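Local coordinates for PrgZ (PDB 4FAJ), which binds a peptide pheromone outside the cell of Enterococcus faecalis as a membrane-anchored receptor, and probably passes it on for import as its peptide-transport family does, at residues Thr85-Ala88 against Asn89-Gly93; Tyr95-Asp98 against Glu99-Pro103; Ser495-Asn498 against Tyr499-Leu502; Leu480-Glu484 against Thr485-Met489. One frame throughout, in Å; residues are numbered along the deposited sequence. Where two conformers were deposited one is given.

Interaction 1 (Thr85-Ala88 against Asn89-Gly93); sequences TLLA and NVMEG
The C-terminal turn of helix 81-90 brings Thr85 and Asn89 side by side, just before the chain leaves helical geometry at Met91. Asn89 folds its amide back on the helix: ND2 donates to Thr85 O over 2.7 Å, fairly straight at 157°, and the accepting oxygen lies close to the plane of the amide. A first torsion of -73°, which keeps CG beside the backbone N, lets the group reach back along the turn. The backbone N of Asn89 is only weakly bonded to Thr85 O; its stronger bond goes to Leu86 O at 3.0 Å, a three-residue link in which the donor stands above the carbonyl plane. Val90 N reaches that same Leu86 O at 2.8 Å, and Met91 N follows with Leu87 O at 2.8 Å. On the apolar side, Leu86 CD1 meets Val90 CG1 at 3.8 Å, both side chains also resting on Ile255 of strand 252-257. Leu87 CD2 lies 3.8 Å from Met91 SD, the two chains running alongside each other. Asn89 also reaches outward, its OD1 accepting from Tyr557 N and its ND2 donating to Tyr555 O. With bonds at both ends of the amide, its rotation is fixed, and in this buried setting the side chain supplies Thr85 O with the good donor that the tightening backbone provides only weakly.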
loop_
_atom_site.group_PDB
_atom_site.type_symbol
_atom_site.label_atom_id
_atom_site.label_comp_id
_atom_site.label_asym_id
_atom_site.label_seq_id
_atom_site.Cartn_x
_atom_site.Cartn_y
_atom_site.Cartn_z
ATOM N N THR A 85 -5.299 -6.831 -2.037
ATOM C CA THR A 85 -6.238 -7.713 -1.337
ATOM C C THR A 85 -6.824 -8.826 -2.233
ATOM O O THR A 85 -6.913 -9.994 -1.814
ATOM C CB THR A 85 -7.381 -6.907 -0.677
ATOM O OG1 THR A 85 -6.853 -6.176 0.442
ATOM C CG2 THR A 85 -8.506 -7.845 -0.184
ATOM N N LEU A 86 -7.206 -8.489 -3.465
ATOM C CA LEU A 86 -7.713 -9.517 -4.369
ATOM C C LEU A 86 -6.628 -10.561 -4.644
ATOM O O LEU A 86 -6.872 -11.764 -4.541
ATOM C CB LEU A 86 -8.183 -8.925 -5.686
ATOM C CG LEU A 86 -8.589 -9.949 -6.751
ATOM C CD1 LEU A 86 -9.729 -10.831 -6.260
ATOM C CD2 LEU A 86 -8.967 -9.196 -8.033
ATOM N N LEU A 87 -5.434 -10.095 -4.986
ATOM C CA LEU A 87 -4.324 -11.008 -5.297
ATOM C C LEU A 87 -3.925 -11.853 -4.079
ATOM O O LEU A 87 -3.580 -13.032 -4.233
ATOM C CB LEU A 87 -3.111 -10.254 -5.879
ATOM C CG LEU A 87 -3.205 -9.779 -7.330
ATOM C CD1 LEU A 87 -1.916 -9.019 -7.743
ATOM C CD2 LEU A 87 -3.478 -10.906 -8.302
ATOM N N ALA A 88 -3.993 -11.284 -2.873
ATOM C CA ALA A 88 -3.704 -12.052 -1.653
ATOM C C ALA A 88 -4.697 -13.206 -1.445
ATOM O O ALA A 88 -4.397 -14.170 -0.745
ATOM C CB ALA A 88 -3.668 -11.132 -0.423
ATOM N N ASN A 89 -5.851 -13.121 -2.102
ATOM C CA ASN A 89 -6.924 -14.114 -1.965
ATOM C C ASN A 89 -7.137 -15.053 -3.176
ATOM O O ASN A 89 -7.608 -16.191 -2.995
ATOM C CB ASN A 89 -8.211 -13.397 -1.581
ATOM C CG ASN A 89 -8.192 -12.923 -0.150
ATOM O OD1 ASN A 89 -8.379 -13.715 0.773
ATOM N ND2 ASN A 89 -7.969 -11.627 0.052
ATOM N N VAL A 90 -6.784 -14.608 -4.386
ATOM C CA VAL A 90 -6.806 -15.496 -5.552
ATOM C C VAL A 90 -5.430 -16.064 -5.904
ATOM O O VAL A 90 -5.336 -17.020 -6.670
ATOM C CB VAL A 90 -7.526 -14.867 -6.799
ATOM C CG1 VAL A 90 -8.979 -14.513 -6.452
ATOM C CG2 VAL A 90 -6.759 -13.652 -7.347
ATOM N N MET A 91 -4.369 -15.512 -5.308
ATOM C CA MET A 91 -3.023 -16.035 -5.468
ATOM C C MET A 91 -2.397 -16.312 -4.093
ATOM O O MET A 91 -3.026 -16.090 -3.051
ATOM C CB MET A 91 -2.147 -15.066 -6.277
ATOM C CG MET A 91 -2.603 -14.886 -7.708
ATOM S SD MET A 91 -1.380 -14.095 -8.746
ATOM C CE MET A 91 -0.229 -15.440 -9.078
ATOM N N GLU A 92 -1.180 -16.840 -4.110
ATOM C CA GLU A 92 -0.435 -17.168 -2.892
ATOM C C GLU A 92 1.058 -17.130 -3.187
ATOM O O GLU A 92 1.484 -17.417 -4.304
ATOM C CB GLU A 92 -0.823 -18.565 -2.398
ATOM C CG GLU A 92 -0.177 -18.953 -1.076
ATOM C CD GLU A 92 -0.640 -20.294 -0.580
ATOM O OE1 GLU A 92 -0.342 -21.325 -1.239
ATOM O OE2 GLU A 92 -1.292 -20.315 0.481
ATOM N N GLY A 93 1.842 -16.747 -2.185
ATOM C CA GLY A 93 3.294 -16.694 -2.292
ATOM C C GLY A 93 3.972 -17.710 -1.388
ATOM O O GLY A 93 3.329 -18.623 -0.845
#

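Interaction 2 (Tyr95-Asp98 against Glu99-Pro103); sequences YRLD and EKNQP
Asp98 and Gln102 meet at the neck of a tight reversal, where Asp98 N donates to Gln102 O at 2.9 Å. One carboxylate oxygen, Asp98 OD1, holds the inside of the turn: it accepts from Lys100 N at 2.9 Å and from Gln102 N at 2.9 Å, the two donors coming from opposite faces of the carboxylate plane. The bond from Gln102 is the straighter, 162° against 135°. What puts OD1 there is a first torsion of 65°, which tucks CG between the backbone N and the carbonyl carbon and aims the carboxylate across the loop. The backbone adds Asn101 N to Asp98 O at 2.8 Å, closing a type I turn from Asp98 to Asn101. Next to the turn, Leu97 and Pro103 form a non-hydrogen-bonded antiparallel pair, their side chains on the same face. Leu97 CA approaches Gln102 O in a CA-H...O contact of 3.5 Å, and Leu97 CD2 lies 4.2 Å from Pro103 CD. Two residues earlier in the strand, Tyr95 CB touches Pro103 CB at 3.9 Å.

Further out, Gln104 donates to Asp98 OD2 and so steadies the carboxylate from its other oxygen, while His549 is bonded to Asn101 OD1. Arg96 forms salt bridges with Glu92 and Asp556. Asn101 has left-handed backbone angles, and with the bond from Asp98 N to Gln102 O this makes a 3:5 beta hairpin, a type I turn followed by a G1 bulge, joining strands 95-97 and 103-105; the Asp98 bond to Lys100 N adds an Asx turn.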
loop_
_atom_site.group_PDB
_atom_site.type_symbol
_atom_site.label_atom_id
_atom_site.label_comp_id
_atom_site.label_asym_id
_atom_site.label_seq_id
_atom_site.Cartn_x
_atom_site.Cartn_y
_atom_site.Cartn_z
ATOM N N TYR A 95 5.293 -17.291 1.541
ATOM C CA TYR A 95 4.821 -17.079 2.908
ATOM C C TYR A 95 3.533 -16.237 2.911
ATOM O O TYR A 95 3.231 -15.507 1.952
ATOM C CB TYR A 95 5.928 -16.431 3.777
ATOM C CG TYR A 95 7.172 -17.262 3.758
ATOM C CD1 TYR A 95 7.325 -18.327 4.637
ATOM C CD2 TYR A 95 8.153 -17.064 2.790
ATOM C CE1 TYR A 95 8.429 -19.138 4.582
ATOM C CE2 TYR A 95 9.270 -17.880 2.729
ATOM C CZ TYR A 95 9.402 -18.910 3.623
ATOM O OH TYR A 95 10.485 -19.738 3.574
ATOM N N ARG A 96 2.769 -16.395 3.989
ATOM C CA ARG A 96 1.489 -15.719 4.210
ATOM C C ARG A 96 1.471 -15.251 5.669
ATOM O O ARG A 96 1.836 -16.019 6.569
ATOM C CB ARG A 96 0.337 -16.697 3.972
ATOM C CG ARG A 96 -1.069 -16.100 4.158
ATOM C CD ARG A 96 -2.107 -17.193 4.292
ATOM N NE ARG A 96 -2.307 -17.956 3.053
ATOM C CZ ARG A 96 -3.069 -17.576 2.024
ATOM N NH1 ARG A 96 -3.730 -16.417 2.042
ATOM N NH2 ARG A 96 -3.179 -18.368 0.964
ATOM N N LEU A 97 1.048 -14.006 5.900
ATOM C CA LEU A 97 1.008 -13.463 7.259
ATOM C C LEU A 97 -0.023 -14.156 8.131
ATOM O O LEU A 97 -1.139 -14.473 7.686
ATOM C CB LEU A 97 0.743 -11.947 7.251
ATOM C CG LEU A 97 1.780 -11.054 6.575
ATOM C CD1 LEU A 97 1.467 -9.591 6.934
ATOM C CD2 LEU A 97 3.240 -11.408 6.919
ATOM N N ASP A 98 0.360 -14.411 9.376
ATOM C CA ASP A 98 -0.559 -14.947 10.368
ATOM C C ASP A 98 -1.257 -13.808 11.113
ATOM O O ASP A 98 -1.048 -12.636 10.812
ATOM C CB ASP A 98 0.159 -15.904 11.343
ATOM C CG ASP A 98 1.215 -15.215 12.213
ATOM O OD1 ASP A 98 1.229 -13.962 12.306
ATOM O OD2 ASP A 98 2.045 -15.951 12.802
ATOM N N GLU A 99 -2.075 -14.172 12.095
ATOM C CA GLU A 99 -2.857 -13.205 12.864
ATOM C C GLU A 99 -2.014 -12.149 13.593
ATOM O O GLU A 99 -2.529 -11.090 13.975
ATOM C CB GLU A 99 -3.805 -13.934 13.839
ATOM C CG GLU A 99 -3.132 -14.755 14.956
ATOM C CD GLU A 99 -2.622 -16.120 14.500
ATOM O OE1 GLU A 99 -2.677 -16.424 13.276
ATOM O OE2 GLU A 99 -2.159 -16.894 15.377
ATOM N N LYS A 100 -0.725 -12.428 13.775
ATOM C CA LYS A 100 0.203 -11.481 14.390
ATOM C C LYS A 100 1.076 -10.783 13.361
ATOM O O LYS A 100 2.086 -10.181 13.710
ATOM C CB LYS A 100 1.079 -12.209 15.416
ATOM C CG LYS A 100 0.272 -12.791 16.565
ATOM C CD LYS A 100 1.161 -13.304 17.689
ATOM C CE LYS A 100 0.405 -13.350 19.008
ATOM N NZ LYS A 100 -0.833 -14.182 18.928
ATOM N N ASN A 101 0.671 -10.850 12.091
ATOM C CA ASN A 101 1.412 -10.238 10.987
ATOM C C ASN A 101 2.827 -10.794 10.782
ATOM O O ASN A 101 3.710 -10.094 10.281
ATOM C CB ASN A 101 1.433 -8.708 11.126
ATOM C CG ASN A 101 0.036 -8.115 11.181
ATOM O OD1 ASN A 101 -0.913 -8.676 10.626
ATOM N ND2 ASN A 101 -0.095 -6.965 11.841
ATOM N N GLN A 102 3.019 -12.065 11.131
ATOM C CA GLN A 102 4.312 -12.733 10.958
ATOM C C GLN A 102 4.243 -13.729 9.796
ATOM O O GLN A 102 3.265 -14.480 9.681
ATOM C CB GLN A 102 4.706 -13.472 12.234
ATOM C CG GLN A 102 4.674 -12.616 13.484
ATOM C CD GLN A 102 5.947 -11.817 13.710
ATOM O OE1 GLN A 102 6.642 -11.433 12.769
ATOM N NE2 GLN A 102 6.260 -11.567 14.976
ATOM N N PRO A 103 5.278 -13.739 8.930
ATOM C CA PRO A 103 5.253 -14.650 7.783
ATOM C C PRO A 103 5.308 -16.110 8.227
ATOM O O PRO A 103 6.153 -16.476 9.049
ATOM C CB PRO A 103 6.489 -14.248 6.964
ATOM C CG PRO A 103 7.390 -13.519 7.905
ATOM C CD PRO A 103 6.510 -12.938 8.994
#

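Interaction 3 (Ser495-Asn498 against Tyr499-Leu502); sequences SNKN and YDEL
Asn496 and Tyr499 form the close-packed side of the first turn of helix 497-502, their side chains crossing at about a right angle with the CB atoms 3.9 Å apart. Asn496 OD1 accepts from Tyr499 N at 3.0 Å, a fairly straight bond (160°) whose donor stands above the amide carbonyl plane. A weak second bond comes to OD1 from Asn498 N. Having CG anti to the backbone N (chi1 -180°) swings the amide oxygen over these first N-H groups, while ND2 turns away to Asp524 of helix 510-524. The Tyr499 ring packs on Ala517 and Leu521 of that same helix, and its OH is hydrogen-bonded to Leu480 O.

This is a textbook N-cap: Asn496 stands just ahead of the helix and serves amide hydrogens that have no carbonyl of an earlier turn. The regular ladder then begins, with Asp500 N bonded in the carbonyl plane of Asn496 O at 3.1 Å and Leu502 N bonded to Asn498 O at 3.1 Å. Asp500 is buried as well. A water accepts from Asn496 N at 2.9 Å and lies 2.8 Å from Asp500 OD1, tying the cap to this carboxylate, whose OD2 is hydrogen-bonded to Thr485.

Lys497, Asn498 and Glu501, by contrast, face the solvent. Lys497 crosses Asp500 obliquely and touches it with an aliphatic carbon, CD, 3.7 Å from OD2; its NZ stays 4.9 Å from that oxygen, too far for a salt bridge. Glu501 CB merely rides over the carbonyls of Lys497 and Asn498, and its carboxylate leads outward.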
loop_
_atom_site.group_PDB
_atom_site.type_symbol
_atom_site.label_atom_id
_atom_site.label_comp_id
_atom_site.label_asym_id
_atom_site.label_seq_id
_atom_site.Cartn_x
_atom_site.Cartn_y
_atom_site.Cartn_z
ATOM N N SER A 495 14.270 15.071 -3.531
ATOM C CA SER A 495 15.620 14.503 -3.552
ATOM C C SER A 495 16.573 15.177 -2.574
ATOM O O SER A 495 16.887 16.372 -2.687
ATOM C CB SER A 495 16.244 14.565 -4.948
ATOM O OG SER A 495 17.528 13.948 -4.924
ATOM N N ASN A 496 17.032 14.392 -1.616
ATOM C CA ASN A 496 18.062 14.815 -0.684
ATOM C C ASN A 496 19.040 13.649 -0.592
ATOM O O ASN A 496 18.669 12.541 -0.183
ATOM C CB ASN A 496 17.446 15.172 0.670
ATOM C CG ASN A 496 18.483 15.628 1.691
ATOM O OD1 ASN A 496 19.537 15.015 1.836
ATOM N ND2 ASN A 496 18.177 16.699 2.414
ATOM N N LYS A 497 20.276 13.883 -1.018
ATOM C CA LYS A 497 21.269 12.801 -1.102
ATOM C C LYS A 497 21.719 12.320 0.270
ATOM O O LYS A 497 22.138 11.172 0.440
ATOM C CB LYS A 497 22.485 13.263 -1.893
ATOM C CG LYS A 497 22.161 13.722 -3.289
ATOM C CD LYS A 497 21.614 12.592 -4.118
ATOM C CE LYS A 497 21.455 13.013 -5.559
ATOM N NZ LYS A 497 21.873 11.913 -6.450
ATOM N N ASN A 498 21.645 13.205 1.253
ATOM C CA ASN A 498 21.979 12.816 2.620
ATOM C C ASN A 498 20.890 11.933 3.233
ATOM O O ASN A 498 21.209 10.985 3.970
ATOM C CB ASN A 498 22.266 14.065 3.431
ATOM C CG ASN A 498 23.214 14.980 2.704
ATOM O OD1 ASN A 498 24.289 14.554 2.268
ATOM N ND2 ASN A 498 22.796 16.210 2.494
ATOM N N TYR A 499 19.621 12.212 2.900
ATOM C CA TYR A 499 18.499 11.325 3.239
ATOM C C TYR A 499 18.709 9.942 2.623
ATOM O O TYR A 499 18.600 8.942 3.318
ATOM C CB TYR A 499 17.159 11.927 2.771
ATOM C CG TYR A 499 15.928 11.089 2.994
ATOM C CD1 TYR A 499 15.149 11.252 4.146
ATOM C CD2 TYR A 499 15.508 10.157 2.049
ATOM C CE1 TYR A 499 13.999 10.502 4.351
ATOM C CE2 TYR A 499 14.352 9.391 2.250
ATOM C CZ TYR A 499 13.608 9.573 3.405
ATOM O OH TYR A 499 12.475 8.843 3.633
ATOM N N ASP A 500 19.040 9.900 1.328
ATOM C CA ASP A 500 19.277 8.649 0.612
ATOM C C ASP A 500 20.307 7.767 1.347
ATOM O O ASP A 500 20.119 6.545 1.476
ATOM C CB ASP A 500 19.778 8.919 -0.821
ATOM C CG ASP A 500 18.737 9.585 -1.724
ATOM O OD1 ASP A 500 17.524 9.583 -1.403
ATOM O OD2 ASP A 500 19.143 10.122 -2.780
ATOM N N GLU A 501 21.373 8.396 1.842
ATOM C CA GLU A 501 22.482 7.685 2.473
ATOM C C GLU A 501 22.101 7.161 3.863
ATOM O O GLU A 501 22.445 6.034 4.196
ATOM C CB GLU A 501 23.738 8.574 2.516
ATOM C CG GLU A 501 24.918 8.043 3.330
ATOM C CD GLU A 501 25.491 6.723 2.842
ATOM O OE1 GLU A 501 25.210 6.297 1.697
ATOM O OE2 GLU A 501 26.255 6.111 3.622
ATOM N N LEU A 502 21.382 7.963 4.652
ATOM C CA LEU A 502 20.854 7.508 5.972
ATOM C C LEU A 502 20.029 6.227 5.868
ATOM O O LEU A 502 20.128 5.342 6.729
ATOM C CB LEU A 502 20.015 8.610 6.639
ATOM C CG LEU A 502 20.805 9.801 7.177
ATOM C CD1 LEU A 502 19.877 10.989 7.483
ATOM C CD2 LEU A 502 21.677 9.405 8.407
HETATM O O HOH W 1 15.846 11.831 -1.190
#

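Interaction 4 (Leu480-Glu484 against Thr485-Met489); sequences LANFE and TNSPM
Glu484 and Ser487 are joined by the one hydrogen bond across this loop: Ser487 N donates to Glu484 O at 3.0 Å, quite straight (166°), from above the carbonyl plane. Asn490 ND2, a little further along, bonds to the same oxygen. The remaining bonds knit each half internally. Phe483 N to Leu480 O and Glu484 N to Ala481 O, each 3.2 Å, wind the 3-10 turn that follows helix 477-480. After it, Ser487 OG accepts from Met489 N at 3.2 Å, an ST turn spanning Pro488. The serine hydroxyl is carried there with OG anti to the backbone N (chi1 164°).

The rest is van der Waals packing. Ser487 CB sits 3.5 Å from Ala481 O and 3.4 Å from Glu484 O, against two carbonyl oxygens, one in the 3-10 turn and one just after it. Asn482 and Met489 lie alongside, pointing the same way, with the amide oxygen Asn482 OD1 3.4 Å from Met489 CB; both side chains also rest on Trp469 of strand 464-470. Beyond CB, Met489 bends away and packs against an apolar side chain of the bound peptide.

Ser487 thus serves twice: its N closes the reversal that starts at Glu484, and its OG the ST turn to Met489. Those bonds fix where Met489 leaves the backbone, which is consistent with the loop offering the Met489 side chain as one apolar contact for the bound peptide.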
loop_
_atom_site.group_PDB
_atom_site.type_symbol
_atom_site.label_atom_id
_atom_site.label_comp_id
_atom_site.label_asym_id
_atom_site.label_seq_id
_atom_site.Cartn_x
_atom_site.Cartn_y
_atom_site.Cartn_z
ATOM N N LEU A 480 9.995 4.968 4.438
ATOM C CA LEU A 480 11.072 5.924 4.173
ATOM C C LEU A 480 11.743 5.703 2.811
ATOM O O LEU A 480 12.170 6.670 2.160
ATOM C CB LEU A 480 12.083 5.951 5.342
ATOM C CG LEU A 480 11.503 6.294 6.729
ATOM C CD1 LEU A 480 12.539 6.113 7.869
ATOM C CD2 LEU A 480 10.933 7.732 6.767
ATOM N N ALA A 481 11.776 4.453 2.342
ATOM C CA ALA A 481 12.307 4.150 0.999
ATOM C C ALA A 481 11.569 4.888 -0.128
ATOM O O ALA A 481 12.158 5.167 -1.171
ATOM C CB ALA A 481 12.277 2.636 0.738
ATOM N N ASN A 482 10.299 5.237 0.087
ATOM C CA ASN A 482 9.507 5.928 -0.940
ATOM C C ASN A 482 9.958 7.349 -1.251
ATOM O O ASN A 482 9.541 7.911 -2.255
ATOM C CB ASN A 482 8.029 5.963 -0.549
ATOM C CG ASN A 482 7.430 4.584 -0.433
ATOM O OD1 ASN A 482 7.906 3.633 -1.044
ATOM N ND2 ASN A 482 6.402 4.463 0.383
ATOM N N PHE A 483 10.763 7.944 -0.374
ATOM C CA PHE A 483 11.262 9.285 -0.600
ATOM C C PHE A 483 12.716 9.323 -1.046
ATOM O O PHE A 483 13.299 10.406 -1.168
ATOM C CB PHE A 483 10.970 10.142 0.642
ATOM C CG PHE A 483 9.512 10.128 0.991
ATOM C CD1 PHE A 483 8.603 10.841 0.217
ATOM C CD2 PHE A 483 9.032 9.305 1.999
ATOM C CE1 PHE A 483 7.234 10.782 0.491
ATOM C CE2 PHE A 483 7.673 9.244 2.275
ATOM C CZ PHE A 483 6.778 9.980 1.521
ATOM N N GLU A 484 13.294 8.152 -1.299
ATOM C CA GLU A 484 14.618 8.070 -1.895
ATOM C C GLU A 484 14.577 8.630 -3.316
ATOM O O GLU A 484 13.577 8.473 -4.028
ATOM C CB GLU A 484 15.102 6.623 -1.890
ATOM C CG GLU A 484 16.100 6.285 -2.964
ATOM C CD GLU A 484 16.197 4.793 -3.179
ATOM O OE1 GLU A 484 15.707 4.308 -4.232
ATOM O OE2 GLU A 484 16.736 4.107 -2.284
ATOM N N THR A 485 15.667 9.278 -3.717
ATOM C CA THR A 485 15.719 10.050 -4.948
ATOM C C THR A 485 15.006 9.453 -6.159
ATOM O O THR A 485 14.064 10.053 -6.669
ATOM C CB THR A 485 17.170 10.439 -5.300
ATOM O OG1 THR A 485 17.595 11.461 -4.396
ATOM C CG2 THR A 485 17.267 10.967 -6.734
ATOM N N ASN A 486 15.403 8.307 -6.671
ATOM C CA ASN A 486 14.635 7.889 -7.867
ATOM C C ASN A 486 13.709 6.695 -7.613
ATOM O O ASN A 486 13.489 5.873 -8.494
ATOM C CB ASN A 486 15.538 7.744 -9.103
ATOM C CG ASN A 486 15.968 9.102 -9.685
ATOM O OD1 ASN A 486 15.148 10.007 -9.909
ATOM N ND2 ASN A 486 17.259 9.245 -9.939
ATOM N N SER A 487 13.128 6.644 -6.414
ATOM C CA SER A 487 12.118 5.632 -6.091
ATOM C C SER A 487 10.842 5.814 -6.941
ATOM O O SER A 487 10.347 6.927 -7.086
ATOM C CB SER A 487 11.753 5.685 -4.608
ATOM O OG SER A 487 10.545 4.978 -4.349
ATOM N N PRO A 488 10.295 4.714 -7.485
ATOM C CA PRO A 488 9.032 4.789 -8.244
ATOM C C PRO A 488 7.846 5.358 -7.457
ATOM O O PRO A 488 6.902 5.878 -8.055
ATOM C CB PRO A 488 8.748 3.322 -8.586
ATOM C CG PRO A 488 10.040 2.665 -8.566
ATOM C CD PRO A 488 10.840 3.346 -7.489
ATOM N N MET A 489 7.879 5.221 -6.131
ATOM C CA MET A 489 6.819 5.744 -5.266
ATOM C C MET A 489 7.027 7.206 -4.851
ATOM O O MET A 489 6.172 7.779 -4.174
ATOM C CB MET A 489 6.678 4.858 -4.018
ATOM C CG MET A 489 6.327 3.400 -4.328
ATOM S SD MET A 489 4.749 3.252 -5.189
ATOM C CE MET A 489 5.296 3.174 -6.894
#

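Overall arrangement
Along the chain the order is interaction 1, interaction 2, interaction 4, interaction 3, in two pairs. Interactions 1 and 2, on helix 81-90 and the hairpin that follows it, have centres 14 Å apart and touch where Ala88 O lies 3.6 Å from Arg96 NH1. Interactions 4 and 3, centres 10 Å apart, join the loop after helix 477-480 to the start of helix 497-502; Thr485 OG1 probably bonds both Ser495 OG (2.5 Å) and Asp500 OD2 (2.6 Å). Interactions 1 and 4 lie across the chain's centre from each other, centres 25 Å apart. The first pair lies near the Asp263/Asp266 zinc site; interaction 4, tied to interaction 3, meets the bound peptide through Met489.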